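Local coordinates for hypothetical protein TM1553 (Thermotoga maritima, PDB 1VRM) that probably acts as an ApbE-family flavin transferase, moving FMN from FAD onto a hydroxyl side chain of a target protein, at residues V67-K70 and I71-P75; T274-A277 and L278-A281; R315-T318 and F319-F322. One frame throughout, in Å; residues are numbered along the deposited sequence. Where two conformers were deposited one is given.

Interaction 1: residues V67-K70 and I71-P75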
ATOM      1  N   VAL A  67      -5.639   3.187  16.615  1.00  5.76           N
ATOM      2  CA  VAL A  67      -6.865   4.008  16.446  1.00  6.19           C
ATOM      3  C   VAL A  67      -7.829   3.325  15.433  1.00  7.18           C
ATOM      4  O   VAL A  67      -9.052   3.532  15.496  1.00  8.37           O
ATOM      5  CB  VAL A  67      -6.489   5.421  15.969  0.50  6.66           C
ATOM      6  CG1 VAL A  67      -5.945   5.411  14.527  0.50  5.78           C
ATOM      7  CG2 VAL A  67      -7.621   6.371  16.156  0.50  9.12           C
ATOM      8  N   VAL A  68      -7.282   2.633  14.444  1.00  7.14           N
ATOM      9  CA  VAL A  68      -8.092   1.828  13.538  1.00  6.00           C
ATOM     10  C   VAL A  68      -8.846   0.762  14.342  1.00  5.22           C
ATOM     11  O   VAL A  68     -10.045   0.588  14.141  1.00  8.30           O
ATOM     12  CB  VAL A  68      -7.242   1.171  12.417  1.00  8.42           C
ATOM     13  CG1 VAL A  68      -7.985   0.021  11.695  1.00 10.51           C
ATOM     14  CG2 VAL A  68      -6.788   2.259  11.484  1.00  9.33           C
ATOM     15  N   LYS A  69      -8.142   0.030  15.212  1.00  6.96           N
ATOM     16  CA  LYS A  69      -8.781  -0.985  16.042  1.00  8.28           C
ATOM     17  C   LYS A  69      -9.821  -0.297  16.914  1.00  7.56           C
ATOM     18  O   LYS A  69     -10.946  -0.832  17.072  1.00  8.16           O
ATOM     19  CB  LYS A  69      -7.788  -1.746  16.880  1.00  9.89           C
ATOM     20  CG  LYS A  69      -8.399  -2.866  17.689  1.00 11.54           C
ATOM     21  CD  LYS A  69      -7.335  -3.802  18.172  1.00 16.78           C
ATOM     22  CE  LYS A  69      -7.834  -4.624  19.333  1.00 21.77           C
ATOM     23  NZ  LYS A  69      -9.003  -5.401  18.936  1.00 20.37           N
ATOM     24  N   LYS A  70      -9.505   0.871  17.457  1.00  8.18           N
ATOM     25  CA  LYS A  70     -10.497   1.608  18.281  1.00  9.90           C
ATOM     26  C   LYS A  70     -11.771   1.877  17.500  1.00  7.26           C
ATOM     27  O   LYS A  70     -12.860   1.580  17.971  1.00  8.93           O
ATOM     28  CB  LYS A  70      -9.938   2.934  18.794  1.00 10.34           C
ATOM     29  CG  LYS A  70     -10.901   3.762  19.637  1.00 12.32           C
ATOM     30  CD  LYS A  70     -10.206   5.065  19.991  1.00 17.81           C
ATOM     31  CE  LYS A  70     -11.121   6.083  20.550  1.00 33.92           C
ATOM     32  NZ  LYS A  70     -10.262   7.168  21.142  1.00 39.11           N
ATOM     33  N   ILE A  71     -11.657   2.369  16.271  1.00  7.01           N
ATOM     34  CA  ILE A  71     -12.838   2.609  15.471  1.00  5.13           C
ATOM     35  C   ILE A  71     -13.560   1.276  15.179  1.00  5.10           C
ATOM     36  O   ILE A  71     -14.792   1.130  15.406  1.00  6.49           O
ATOM     37  CB  ILE A  71     -12.500   3.287  14.118  1.00  4.80           C
ATOM     38  CG1 ILE A  71     -11.973   4.718  14.340  1.00  7.52           C
ATOM     39  CG2 ILE A  71     -13.751   3.281  13.202  1.00  8.97           C
ATOM     40  CD1 ILE A  71     -11.165   5.269  13.182  1.00  7.17           C
ATOM     41  N   ASN A  72     -12.808   0.264  14.755  1.00  5.15           N
ATOM     42  CA  ASN A  72     -13.386  -1.066  14.410  1.00  4.97           C
ATOM     43  C   ASN A  72     -14.117  -1.736  15.555  1.00  6.19           C
ATOM     44  O   ASN A  72     -15.066  -2.519  15.338  1.00  7.45           O
ATOM     45  CB  ASN A  72     -12.346  -1.984  13.829  1.00  5.26           C
ATOM     46  CG  ASN A  72     -11.888  -1.540  12.434  1.00  4.13           C
ATOM     47  OD1 ASN A  72     -12.578  -0.752  11.759  1.00  5.55           O
ATOM     48  ND2 ASN A  72     -10.768  -2.107  11.982  1.00  8.40           N
ATOM     49  N   ASP A  73     -13.601  -1.489  16.757  1.00  4.20           N
ATOM     50  CA  ASP A  73     -14.149  -2.082  17.965  1.00  6.20           C
ATOM     51  C   ASP A  73     -15.281  -1.226  18.576  1.00  7.03           C
ATOM     52  O   ASP A  73     -15.818  -1.592  19.623  1.00  9.09           O
ATOM     53  CB  ASP A  73     -13.037  -2.294  18.988  1.00  9.87           C
ATOM     54  CG  ASP A  73     -12.111  -3.475  18.642  1.00 13.23           C
ATOM     55  OD1 ASP A  73     -12.464  -4.275  17.733  1.00 15.28           O
ATOM     56  OD2 ASP A  73     -11.085  -3.582  19.338  1.00 20.45           O
ATOM     57  N   HIS A  74     -15.606  -0.103  17.917  1.00  4.88           N
ATOM     58  CA  HIS A  74     -16.666   0.764  18.361  1.00  7.24           C
ATOM     59  C   HIS A  74     -17.650   1.035  17.202  1.00  5.89           C
ATOM     60  O   HIS A  74     -17.775   2.188  16.761  1.00  6.64           O
ATOM     61  CB  HIS A  74     -16.097   2.060  18.917  1.00 10.25           C
ATOM     62  CG  HIS A  74     -15.406   1.873  20.220  1.00 12.74           C
ATOM     63  ND1 HIS A  74     -14.084   1.508  20.310  1.00 12.56           N
ATOM     64  CD2 HIS A  74     -15.872   1.925  21.493  1.00 15.57           C
ATOM     65  CE1 HIS A  74     -13.749   1.360  21.585  1.00 16.05           C
ATOM     66  NE2 HIS A  74     -14.826   1.595  22.324  1.00 19.00           N
ATOM     67  N   PRO A  75     -18.400   0.002  16.728  1.00  6.92           N
ATOM     68  CA  PRO A  75     -19.375   0.199  15.654  1.00  6.67           C
ATOM     69  C   PRO A  75     -20.552   1.019  16.157  1.00  7.67           C
ATOM     70  O   PRO A  75     -20.814   1.079  17.381  1.00  5.02           O
ATOM     71  CB  PRO A  75     -19.849  -1.236  15.339  1.00  7.46           C
ATOM     72  CG  PRO A  75     -19.680  -1.956  16.598  1.00  6.25           C
ATOM     73  CD  PRO A  75     -18.399  -1.394  17.187  1.00  6.36           C
TER
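Lys69 reaches along the helix to overlap the carboxylate of Asp73, one turn further on. Its CG, placed anti to the backbone N (chi1 -176°), already brushes OD2 of Asp73 at 3.2 Å. The chain then runs outward and bends only at its end, where chi4 of 59° brings the amine round to the same oxygen. Lys69 NZ and Asp73 OD2 form a salt bridge of 2.8 Å on the syn lone pair, the side facing OD1. The two residues are tied twice, since the amide N of Asp73 also bonds the carbonyl O of Lys69 at 2.8 Å.

The next residue closes the helix in a different way. His74 turns its imidazole back so that ND1 donates to the carbonyl O of Lys70 at 2.6 Å, with an N-H...O angle of 157°. The oxygen lies at the ring edge, nearly in the ring plane, which probably fixes the rotation of the imidazole; ND1 must carry a proton for the bond. A terminal carbonyl is thus met by a side chain, while the amide N of His74 goes to Ile71 O at 2.9 Å.

On the buried side, Val68 and Asn72 lie alongside each other, CG1 of Val68 3.5 Å from ND2 of Asn72. The amide group of Asn72 is anchored further out, its OD1 receiving the backbone N of Ile160. Ile71 lays CG1 against the carbonyl O of Val67 at 3.4 Å.

The short helix 67-72 rests on helix 83-98, with Val67 on Thr85 and Ile71 on Ile89. Strand 79-80 flanks its C-terminal end, where Val79 touches both Lys70 and His74, and the loop residues Phe61 and Lys159 pack against Asn72.

Interaction 2: residues T274-A277 and L278-A281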
ATOM      1  N   THR A 274      -0.138   7.514  -3.320  1.00  7.20           N
ATOM      2  CA  THR A 274      -0.822   7.288  -4.591  1.00  6.41           C
ATOM      3  C   THR A 274      -0.377   5.948  -5.227  1.00  5.82           C
ATOM      4  O   THR A 274      -1.214   5.154  -5.672  1.00  6.55           O
ATOM      5  CB  THR A 274      -0.532   8.433  -5.548  1.00 11.02           C
ATOM      6  OG1 THR A 274      -1.047   9.623  -4.963  1.00  9.66           O
ATOM      7  CG2 THR A 274      -1.160   8.214  -6.942  1.00 11.81           C
ATOM      8  N   ALA A 275       0.928   5.699  -5.270  1.00  6.13           N
ATOM      9  CA  ALA A 275       1.438   4.517  -5.915  1.00  8.21           C
ATOM     10  C   ALA A 275       0.930   3.277  -5.186  1.00  8.76           C
ATOM     11  O   ALA A 275       0.578   2.283  -5.817  1.00  7.78           O
ATOM     12  CB  ALA A 275       2.978   4.527  -5.943  1.00  8.90           C
ATOM     13  N   ASP A 276       0.907   3.322  -3.845  1.00  8.16           N
ATOM     14  CA  ASP A 276       0.471   2.175  -3.028  1.00  6.24           C
ATOM     15  C   ASP A 276      -1.039   1.907  -3.247  1.00  5.53           C
ATOM     16  O   ASP A 276      -1.426   0.788  -3.571  1.00  8.09           O
ATOM     17  CB  ASP A 276       0.790   2.456  -1.541  1.00  7.86           C
ATOM     18  CG  ASP A 276       0.721   1.246  -0.663  1.00 11.83           C
ATOM     19  OD1 ASP A 276       0.658   0.133  -1.184  1.00 10.58           O
ATOM     20  OD2 ASP A 276       0.746   1.462   0.598  1.00 10.23           O
ATOM     21  N   ALA A 277      -1.896   2.940  -3.086  1.00  4.77           N
ATOM     22  CA  ALA A 277      -3.345   2.745  -3.235  1.00  6.26           C
ATOM     23  C   ALA A 277      -3.693   2.273  -4.644  1.00  5.15           C
ATOM     24  O   ALA A 277      -4.521   1.389  -4.840  1.00  8.03           O
ATOM     25  CB  ALA A 277      -4.133   3.975  -2.922  1.00  7.25           C
ATOM     26  N   LEU A 278      -3.077   2.905  -5.649  1.00  6.54           N
ATOM     27  CA  LEU A 278      -3.417   2.585  -7.011  1.00  6.65           C
ATOM     28  C   LEU A 278      -2.806   1.273  -7.487  1.00  5.72           C
ATOM     29  O   LEU A 278      -3.366   0.624  -8.360  1.00  7.56           O
ATOM     30  CB  LEU A 278      -3.105   3.745  -7.946  1.00  5.99           C
ATOM     31  CG  LEU A 278      -3.924   5.007  -7.685  1.00  9.39           C
ATOM     32  CD1 LEU A 278      -3.633   6.068  -8.736  1.00 12.90           C
ATOM     33  CD2 LEU A 278      -5.407   4.751  -7.646  1.00 11.04           C
ATOM     34  N   SER A 279      -1.762   0.793  -6.833  1.00  4.61           N
ATOM     35  CA  SER A 279      -1.210  -0.505  -7.243  1.00  5.46           C
ATOM     36  C   SER A 279      -2.215  -1.596  -6.807  1.00  8.84           C
ATOM     37  O   SER A 279      -2.428  -2.544  -7.526  1.00  7.92           O
ATOM     38  CB  SER A 279       0.184  -0.765  -6.707  1.00  9.27           C
ATOM     39  OG  SER A 279       0.181  -0.926  -5.303  1.00 10.54           O
ATOM     40  N   THR A 280      -2.845  -1.403  -5.635  1.00  6.67           N
ATOM     41  CA  THR A 280      -3.872  -2.316  -5.170  1.00  6.28           C
ATOM     42  C   THR A 280      -5.064  -2.278  -6.115  1.00  5.92           C
ATOM     43  O   THR A 280      -5.559  -3.298  -6.560  1.00  8.03           O
ATOM     44  CB  THR A 280      -4.276  -1.925  -3.719  1.00 10.74           C
ATOM     45  OG1 THR A 280      -3.115  -2.057  -2.862  1.00 12.29           O
ATOM     46  CG2 THR A 280      -5.410  -2.784  -3.197  1.00 13.63           C
ATOM     47  N   ALA A 281      -5.551  -1.075  -6.410  1.00  5.89           N
ATOM     48  CA  ALA A 281      -6.703  -0.950  -7.299  1.00  3.42           C
ATOM     49  C   ALA A 281      -6.419  -1.551  -8.684  1.00  3.77           C
ATOM     50  O   ALA A 281      -7.244  -2.235  -9.268  1.00  8.24           O
ATOM     51  CB  ALA A 281      -7.084   0.506  -7.491  1.00  7.19           C
TER
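Ser279 turns its hydroxyl back onto the preceding turn of helix 272-296, where OG donates to the carbonyl O of Asp276 at 2.9 Å. OG gets there from its position between its own backbone N and carbonyl carbon (chi1 68°), folded against the helix. It comes in from well off the C=O direction, at a C=O...OG angle of 121°. The same carbonyl O also takes weak bonds from the amides of Ser279 and Thr280, so one oxygen is shared by several donors. The main-chain bond from Ser279 N runs to the carbonyl O of Ala275, 3.0 Å away.

One residue earlier, the side-chain contact is apolar. Thr274 and Leu278 run alongside each other in the same direction, with CG2 of Thr274 3.7 Å from CD1 of Leu278. The amide N of Leu278 bonds Thr274 O at 2.9 Å.

Further out, Thr274 OG1 is held by Asp271, Asp276 OD2 receives the amide N of Gly168, and Ser279 OG pairs with Ser233 OG. Phe95 of helix 83-98 packs on Thr274, Ala277 and Leu278, while Ala275 and Ser279 meet Ile267 of strand 262-269. With an alanine here in place of the serine, the Asp276 carbonyl would probably be left with its weak partners and Ser233 OG would lose this mate.

Asp276 and Thr280 hydrogen-bond an unidentified molecule, probably from the crystallisation liquor, and Ser279 lies against it, so this polar side of the helix probably lines a pocket, consistent with the flavin-nucleotide site of ApbE proteins.

Interaction 3: residues R315-T318 and F319-F322; sequences RSET and FKLF
The amine of Lys320 and the carboxylate of Glu317 make a salt bridge, NZ to OE2 at 2.8 Å. NZ arrives on the syn side of OE2 but 34° out of the carboxylate plane. The acid doubles back to meet it through a bend at chi2 (-61°), while the lysine chain beyond CG is fully extended.

On its way the lysine crosses Arg315 at about a right angle. CE of Lys320 lies over one face of the guanidinium, toward its rim, 3.6 Å from NH2 of Arg315. This puts the two positive groups close together, NZ of Lys320 being 4.3 Å from NH2 of Arg315. Glu317 on one and Glu323, which salt-bridges Arg315 NE, on the other are likely to offset that repulsion.

Beneath these chains the backbone is held loosely. Ser316 O takes weak bonds from the amides of Phe319 and Lys320; a firmer one joins Leu321 N to Thr318 O at 3.1 Å. The OG of Ser316 and the OG1 of Thr318 share a hydrogen bond of 2.9 Å, and Thr318 OG1 also bonds His303 ND1. Thr318 O meets the edge of the Phe322 ring near its plane, 3.3 Å from CD2.

Phe319 points its ring into the protein, against Ile223, Ile268 and Leu305, and Phe322 touches Leu225 and Ile268. A single, weakly bonded helical turn thus follows the edge strand 313-315; it and the residues just after it set Phe319 and Phe322 against strands 219-225 and 262-269, with a surface i to i+3 salt bridge across the outer side.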
ATOM      1  N   ARG A 315       2.746  -2.714 -20.296  1.00 10.63           N
ATOM      2  CA  ARG A 315       2.994  -1.474 -19.606  1.00  8.32           C
ATOM      3  C   ARG A 315       2.579  -0.279 -20.419  1.00  9.38           C
ATOM      4  O   ARG A 315       2.428  -0.343 -21.643  1.00  9.72           O
ATOM      5  CB  ARG A 315       4.414  -1.401 -19.173  1.00 13.43           C
ATOM      6  CG  ARG A 315       5.345  -1.281 -20.264  1.00 12.85           C
ATOM      7  CD  ARG A 315       6.483  -2.317 -20.081  1.00 18.49           C
ATOM      8  NE  ARG A 315       7.692  -1.895 -20.757  1.00 20.27           N
ATOM      9  CZ  ARG A 315       8.058  -2.225 -22.004  1.00 21.00           C
ATOM     10  NH1 ARG A 315       9.205  -1.755 -22.489  1.00 18.80           N
ATOM     11  NH2 ARG A 315       7.300  -2.959 -22.795  1.00 21.98           N
ATOM     12  N   SER A 316       2.307   0.805 -19.720  1.00  7.35           N
ATOM     13  CA  SER A 316       1.960   2.044 -20.403  1.00  8.05           C
ATOM     14  C   SER A 316       3.143   2.655 -21.086  1.00  8.37           C
ATOM     15  O   SER A 316       4.255   2.450 -20.716  1.00  7.23           O
ATOM     16  CB  SER A 316       1.324   3.054 -19.477  1.00  8.72           C
ATOM     17  OG  SER A 316       2.227   3.445 -18.453  1.00  8.36           O
ATOM     18  N   GLU A 317       2.879   3.457 -22.126  1.00  7.99           N
ATOM     19  CA  GLU A 317       3.965   4.173 -22.766  1.00 10.56           C
ATOM     20  C   GLU A 317       4.677   5.113 -21.770  1.00  8.19           C
ATOM     21  O   GLU A 317       5.877   5.346 -21.849  1.00  9.13           O
ATOM     22  CB  GLU A 317       3.426   4.958 -23.965  1.00 11.58           C
ATOM     23  CG  GLU A 317       2.936   4.076 -25.079  1.00 10.15           C
ATOM     24  CD  GLU A 317       4.029   3.190 -25.667  1.00 23.00           C
ATOM     25  OE1 GLU A 317       5.199   3.644 -25.791  1.00 29.93           O
ATOM     26  OE2 GLU A 317       3.706   2.028 -25.982  1.00 32.34           O
ATOM     27  N   THR A 318       3.928   5.656 -20.824  1.00  7.55           N
ATOM     28  CA  THR A 318       4.512   6.529 -19.809  1.00  8.09           C
ATOM     29  C   THR A 318       5.515   5.739 -18.941  1.00  7.96           C
ATOM     30  O   THR A 318       6.533   6.262 -18.535  1.00  9.58           O
ATOM     31  CB  THR A 318       3.433   7.227 -18.914  1.00  9.99           C
ATOM     32  OG1 THR A 318       2.479   6.296 -18.377  1.00  8.26           O
ATOM     33  CG2 THR A 318       2.736   8.325 -19.727  1.00 12.79           C
ATOM     34  N   PHE A 319       5.200   4.486 -18.610  1.00  7.59           N
ATOM     35  CA  PHE A 319       6.101   3.661 -17.821  1.00  5.96           C
ATOM     36  C   PHE A 319       7.456   3.524 -18.540  1.00  7.48           C
ATOM     37  O   PHE A 319       8.516   3.638 -17.907  1.00  8.15           O
ATOM     38  CB  PHE A 319       5.463   2.257 -17.548  1.00  7.22           C
ATOM     39  CG  PHE A 319       6.219   1.452 -16.539  1.00  6.42           C
ATOM     40  CD1 PHE A 319       7.290   0.669 -16.902  1.00  8.41           C
ATOM     41  CD2 PHE A 319       5.892   1.538 -15.173  1.00  5.57           C
ATOM     42  CE1 PHE A 319       8.012  -0.052 -15.904  1.00  7.93           C
ATOM     43  CE2 PHE A 319       6.617   0.794 -14.228  1.00  8.57           C
ATOM     44  CZ  PHE A 319       7.648   0.014 -14.610  1.00  7.78           C
ATOM     45  N   LYS A 320       7.400   3.325 -19.862  1.00  7.44           N
ATOM     46  CA  LYS A 320       8.587   3.124 -20.684  1.00  9.95           C
ATOM     47  C   LYS A 320       9.530   4.303 -20.581  1.00  9.65           C
ATOM     48  O   LYS A 320      10.740   4.145 -20.709  1.00 11.48           O
ATOM     49  CB  LYS A 320       8.202   2.855 -22.156  1.00 11.17           C
ATOM     50  CG  LYS A 320       7.224   1.655 -22.307  1.00 11.72           C
ATOM     51  CD  LYS A 320       6.985   1.258 -23.771  1.00 14.07           C
ATOM     52  CE  LYS A 320       5.931   0.198 -23.922  1.00 19.04           C
ATOM     53  NZ  LYS A 320       5.589   0.027 -25.388  1.00 21.88           N
ATOM     54  N   LEU A 321       9.002   5.503 -20.310  1.00  7.77           N
ATOM     55  CA  LEU A 321       9.856   6.669 -20.174  1.00  7.73           C
ATOM     56  C   LEU A 321      10.897   6.527 -19.055  1.00  6.96           C
ATOM     57  O   LEU A 321      11.913   7.198 -19.066  1.00 11.99           O
ATOM     58  CB  LEU A 321       9.034   7.934 -19.928  1.00  9.49           C
ATOM     59  CG  LEU A 321       8.076   8.329 -21.042  1.00 11.16           C
ATOM     60  CD1 LEU A 321       7.186   9.543 -20.653  1.00 14.52           C
ATOM     61  CD2 LEU A 321       8.852   8.581 -22.334  1.00 16.74           C
ATOM     62  N   PHE A 322      10.561   5.715 -18.035  1.00  7.50           N
ATOM     63  CA  PHE A 322      11.396   5.530 -16.839  1.00  7.10           C
ATOM     64  C   PHE A 322      12.367   4.360 -16.960  1.00  8.61           C
ATOM     65  O   PHE A 322      13.128   4.114 -16.058  1.00  8.58           O
ATOM     66  CB  PHE A 322      10.505   5.349 -15.628  1.00  8.40           C
ATOM     67  CG  PHE A 322       9.671   6.553 -15.345  1.00  6.48           C
ATOM     68  CD1 PHE A 322      10.157   7.567 -14.516  1.00 11.08           C
ATOM     69  CD2 PHE A 322       8.409   6.674 -15.884  1.00 10.58           C
ATOM     70  CE1 PHE A 322       9.370   8.651 -14.240  1.00 12.13           C
ATOM     71  CE2 PHE A 322       7.651   7.776 -15.648  1.00  8.93           C
ATOM     72  CZ  PHE A 322       8.133   8.785 -14.837  1.00  9.57           C
TER

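Following the chain from the N terminus, interaction 1 closes the end of helix 67-72, interaction 2 lies within helix 272-296, and interaction 3 forms the turn after strand 313-315. All three are local, continuous along the chain and in series; none encloses a loop, nests in another or crosses one. Interactions 1 and 2 share a neighbour, helix 83-98, which packs against both although their centres stand 24 Å apart. Interactions 2 and 3 share strand 262-269, touched by helix 272-296 and by the phenylalanines of 319-322, with centres about 17 Å apart. Interactions 1 and 3 lie on opposite sides of the chain's centre, about 41 Å apart between centres, and interaction 2 sits near that centre.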